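Long-range contact in lectin (Lotus tetragonolobus, PDB 2EIG), which probably binds L-fucosyl-containing sugars as a calcium- and manganese-bearing legume seed lectin that assembles into tetramers: residues Y76-V82 / P211-H216. Coordinates in Å, arbitrary orientation, origin at the centre of the assembly. Residues are numbered along the deposited sequence.
Sequences YPPTDGV and PERERH
Arg213 lays its guanidinium flat over the ring of Tyr76 (chi1 m), centres 3.7 Å apart and planes at 21°, a cation-pi stack. Arg213 NE is held by Pro211 O at 2.9 Å, and NH1 by Pro34 O. Tyr76-Thr79 and Glu212-His216 are extended, the chain turning at Pro211 and Asp80; end-to-end directions differ by 40°, with Pro77 against Glu212, Thr79 against Arg213 and Val82 against His216. Arg213 N hydrogen-bonds Pro77 O at 2.9 Å; a water bridges Tyr76 O (2.7 Å) and Arg213 O (2.6 Å), and the CA-H of Pro78 aims almost straight at Arg213 O (CA to O 3.5 Å). Glu214 (chi1 p) and His216 (chi1 m) face 76-82: His216 NE2 donates to Glu214 OE2 at 2.8 Å, Glu214 OE2 also bonds Ser121 OG, and His216 ND1 bonds Met30 O. Val82 CB packs on His216 CB at 3.7 Å. A cis peptide precedes Asp80, which forms with Gly81 a classic beta bulge opposite Thr207; the side chain of Asp80 lies about 4 Å from the calcium. The contact joins strands 81-88 and 214-226 across the two sheets of the legume-lectin sandwich, whose hallmark cis-Asp beside calcium probably marks the carbohydrate site, as in relatives.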
ATOM      1  N   TYR A  76      39.733   5.369  -6.014  1.00 27.26           N
ATOM      2  CA  TYR A  76      39.080   4.077  -5.793  1.00 25.76           C
ATOM      3  C   TYR A  76      37.638   4.103  -6.298  1.00 25.34           C
ATOM      4  O   TYR A  76      36.955   5.148  -6.239  1.00 24.55           O
ATOM      5  CB  TYR A  76      39.097   3.661  -4.327  1.00 26.15           C
ATOM      6  CG  TYR A  76      40.448   3.495  -3.681  1.00 27.43           C
ATOM      7  CD1 TYR A  76      40.858   4.373  -2.666  1.00 28.05           C
ATOM      8  CD2 TYR A  76      41.293   2.447  -4.021  1.00 26.20           C
ATOM      9  CE1 TYR A  76      42.081   4.234  -2.034  1.00 28.92           C
ATOM     10  CE2 TYR A  76      42.554   2.311  -3.400  1.00 28.02           C
ATOM     11  CZ  TYR A  76      42.929   3.198  -2.395  1.00 27.85           C
ATOM     12  OH  TYR A  76      44.147   3.062  -1.744  1.00 27.72           O
ATOM     13  N   PRO A  77      37.152   2.944  -6.796  1.00 23.77           N
ATOM     14  CA  PRO A  77      35.732   2.956  -7.149  1.00 22.89           C
ATOM     15  C   PRO A  77      34.851   2.978  -5.846  1.00 20.85           C
ATOM     16  O   PRO A  77      35.308   2.570  -4.784  1.00 19.05           O
ATOM     17  CB  PRO A  77      35.562   1.685  -8.016  1.00 23.48           C
ATOM     18  CG  PRO A  77      36.669   0.764  -7.620  1.00 23.81           C
ATOM     19  CD  PRO A  77      37.792   1.628  -7.009  1.00 24.91           C
ATOM     20  N   PRO A  78      33.633   3.538  -5.918  1.00 20.58           N
ATOM     21  CA  PRO A  78      32.870   3.619  -4.658  1.00 20.07           C
ATOM     22  C   PRO A  78      32.297   2.283  -4.163  1.00 19.44           C
ATOM     23  O   PRO A  78      31.807   1.447  -4.973  1.00 18.71           O
ATOM     24  CB  PRO A  78      31.708   4.559  -4.982  1.00 20.00           C
ATOM     25  CG  PRO A  78      31.639   4.667  -6.445  1.00 22.07           C
ATOM     26  CD  PRO A  78      32.893   4.082  -7.068  1.00 20.71           C
ATOM     27  N   THR A  79      32.336   2.119  -2.841  1.00 18.29           N
ATOM     28  CA  THR A  79      31.570   1.120  -2.105  1.00 18.08           C
ATOM     29  C   THR A  79      31.611   1.498  -0.637  1.00 17.82           C
ATOM     30  O   THR A  79      32.451   2.279  -0.258  1.00 18.64           O
ATOM     31  CB  THR A  79      32.037  -0.354  -2.299  1.00 18.18           C
ATOM     32  OG1 THR A  79      33.015  -0.755  -1.341  1.00 16.59           O
ATOM     33  CG2 THR A  79      32.526  -0.602  -3.669  1.00 22.33           C
ATOM     34  N   ASP A  80      30.669   0.999   0.170  1.00 18.04           N
ATOM     35  CA  ASP A  80      29.574   0.160  -0.326  1.00 16.53           C
ATOM     36  C   ASP A  80      28.232   0.821  -0.153  1.00 16.12           C
ATOM     37  O   ASP A  80      27.301   0.541  -0.856  1.00 17.03           O
ATOM     38  CB  ASP A  80      29.591  -1.182   0.410  1.00 17.29           C
ATOM     39  CG  ASP A  80      30.356  -2.247  -0.351  1.00 17.08           C
ATOM     40  OD1 ASP A  80      29.714  -2.837  -1.236  1.00 19.10           O
ATOM     41  OD2 ASP A  80      31.570  -2.462  -0.056  1.00 16.87           O
ATOM     42  N   GLY A  81      28.102   1.647   0.858  1.00 15.20           N
ATOM     43  CA  GLY A  81      26.896   2.422   0.986  1.00 15.70           C
ATOM     44  C   GLY A  81      26.729   2.773   2.421  1.00 14.13           C
ATOM     45  O   GLY A  81      27.539   2.370   3.237  1.00 13.94           O
ATOM     46  N   VAL A  82      25.688   3.545   2.689  1.00 14.73           N
ATOM     47  CA  VAL A  82      25.280   3.870   4.040  1.00 15.21           C
ATOM     48  C   VAL A  82      23.758   3.620   4.088  1.00 14.36           C
ATOM     49  O   VAL A  82      23.033   3.866   3.118  1.00 14.92           O
ATOM     50  CB  VAL A  82      25.673   5.348   4.452  1.00 14.85           C
ATOM     51  CG1 VAL A  82      25.165   6.394   3.425  1.00 14.55           C
ATOM     52  CG2 VAL A  82      25.151   5.709   5.895  1.00 14.63           C
ATOM     53  N   PRO A 211      39.636  -2.907  -2.798  1.00 20.61           N
ATOM     54  CA  PRO A 211      39.910  -1.440  -2.936  1.00 20.84           C
ATOM     55  C   PRO A 211      38.740  -0.456  -2.833  1.00 21.43           C
ATOM     56  O   PRO A 211      38.978   0.724  -2.648  1.00 20.85           O
ATOM     57  CB  PRO A 211      40.453  -1.333  -4.360  1.00 21.79           C
ATOM     58  CG  PRO A 211      39.802  -2.515  -5.100  1.00 21.86           C
ATOM     59  CD  PRO A 211      39.823  -3.617  -4.079  1.00 19.12           C
ATOM     60  N   GLU A 212      37.501  -0.914  -3.024  1.00 22.43           N
ATOM     61  CA  GLU A 212      36.373  -0.021  -3.257  1.00 21.93           C
ATOM     62  C   GLU A 212      36.033   0.672  -1.932  1.00 21.44           C
ATOM     63  O   GLU A 212      36.028   0.051  -0.901  1.00 22.43           O
ATOM     64  CB  GLU A 212      35.145  -0.810  -3.748  1.00 22.76           C
ATOM     65  CG  GLU A 212      35.130  -1.336  -5.202  1.00 24.67           C
ATOM     66  CD  GLU A 212      35.708  -2.690  -5.334  1.00 27.06           C
ATOM     67  OE1 GLU A 212      36.419  -3.147  -4.422  1.00 25.85           O
ATOM     68  OE2 GLU A 212      35.437  -3.320  -6.371  1.00 30.92           O
ATOM     69  N   ARG A 213      35.706   1.946  -1.967  1.00 20.47           N
ATOM     70  CA  ARG A 213      35.473   2.676  -0.721  1.00 20.40           C
ATOM     71  C   ARG A 213      34.995   4.051  -1.056  1.00 20.01           C
ATOM     72  O   ARG A 213      35.116   4.509  -2.185  1.00 21.12           O
ATOM     73  CB  ARG A 213      36.743   2.761   0.105  1.00 20.93           C
ATOM     74  CG  ARG A 213      37.825   3.657  -0.551  1.00 21.30           C
ATOM     75  CD  ARG A 213      39.086   3.438   0.188  1.00 23.56           C
ATOM     76  NE  ARG A 213      39.808   2.309  -0.389  1.00 24.62           N
ATOM     77  CZ  ARG A 213      40.831   1.711   0.210  1.00 26.49           C
ATOM     78  NH1 ARG A 213      41.167   2.107   1.430  1.00 21.83           N
ATOM     79  NH2 ARG A 213      41.487   0.710  -0.393  1.00 23.80           N
ATOM     80  N   GLU A 214      34.416   4.700  -0.068  1.00 19.67           N
ATOM     81  CA  GLU A 214      33.984   6.074  -0.195  1.00 18.99           C
ATOM     82  C   GLU A 214      33.770   6.618   1.234  1.00 17.90           C
ATOM     83  O   GLU A 214      33.689   5.842   2.189  1.00 16.22           O
ATOM     84  CB  GLU A 214      32.688   6.176  -1.015  1.00 18.29           C
ATOM     85  CG  GLU A 214      31.566   5.423  -0.367  1.00 19.28           C
ATOM     86  CD  GLU A 214      30.297   5.337  -1.181  1.00 22.91           C
ATOM     87  OE1 GLU A 214      30.121   6.118  -2.164  1.00 20.36           O
ATOM     88  OE2 GLU A 214      29.452   4.482  -0.787  1.00 19.79           O
ATOM     89  N   ARG A 215      33.689   7.937   1.371  1.00 17.37           N
ATOM     90  CA  ARG A 215      33.210   8.530   2.609  1.00 16.85           C
ATOM     91  C   ARG A 215      31.669   8.439   2.614  1.00 17.12           C
ATOM     92  O   ARG A 215      31.038   8.483   1.535  1.00 16.26           O
ATOM     93  CB  ARG A 215      33.643  10.000   2.693  1.00 17.63           C
ATOM     94  CG  ARG A 215      35.200  10.262   2.682  1.00 15.56           C
ATOM     95  CD  ARG A 215      35.579  11.644   3.237  1.00 17.94           C
ATOM     96  NE  ARG A 215      35.058  11.807   4.600  1.00 20.74           N
ATOM     97  CZ  ARG A 215      35.623  11.327   5.704  1.00 18.66           C
ATOM     98  NH1 ARG A 215      36.786  10.687   5.662  1.00 16.21           N
ATOM     99  NH2 ARG A 215      35.010  11.518   6.873  1.00 18.76           N
ATOM    100  N   HIS A 216      31.083   8.316   3.809  1.00 15.99           N
ATOM    101  CA  HIS A 216      29.657   8.587   4.054  1.00 15.93           C
ATOM    102  C   HIS A 216      29.621   9.476   5.257  1.00 15.62           C
ATOM    103  O   HIS A 216      29.888   9.042   6.350  1.00 15.29           O
ATOM    104  CB  HIS A 216      28.858   7.316   4.352  1.00 14.60           C
ATOM    105  CG  HIS A 216      29.263   6.154   3.513  1.00 13.13           C
ATOM    106  ND1 HIS A 216      30.197   5.242   3.938  1.00 14.26           N
ATOM    107  CD2 HIS A 216      28.918   5.778   2.253  1.00 13.67           C
ATOM    108  CE1 HIS A 216      30.384   4.324   3.000  1.00 12.80           C
ATOM    109  NE2 HIS A 216      29.604   4.607   1.981  1.00 11.14           N
TER
HETATM  110  O   HOH W   1      35.870   6.261  -3.998  1.00 23.91           O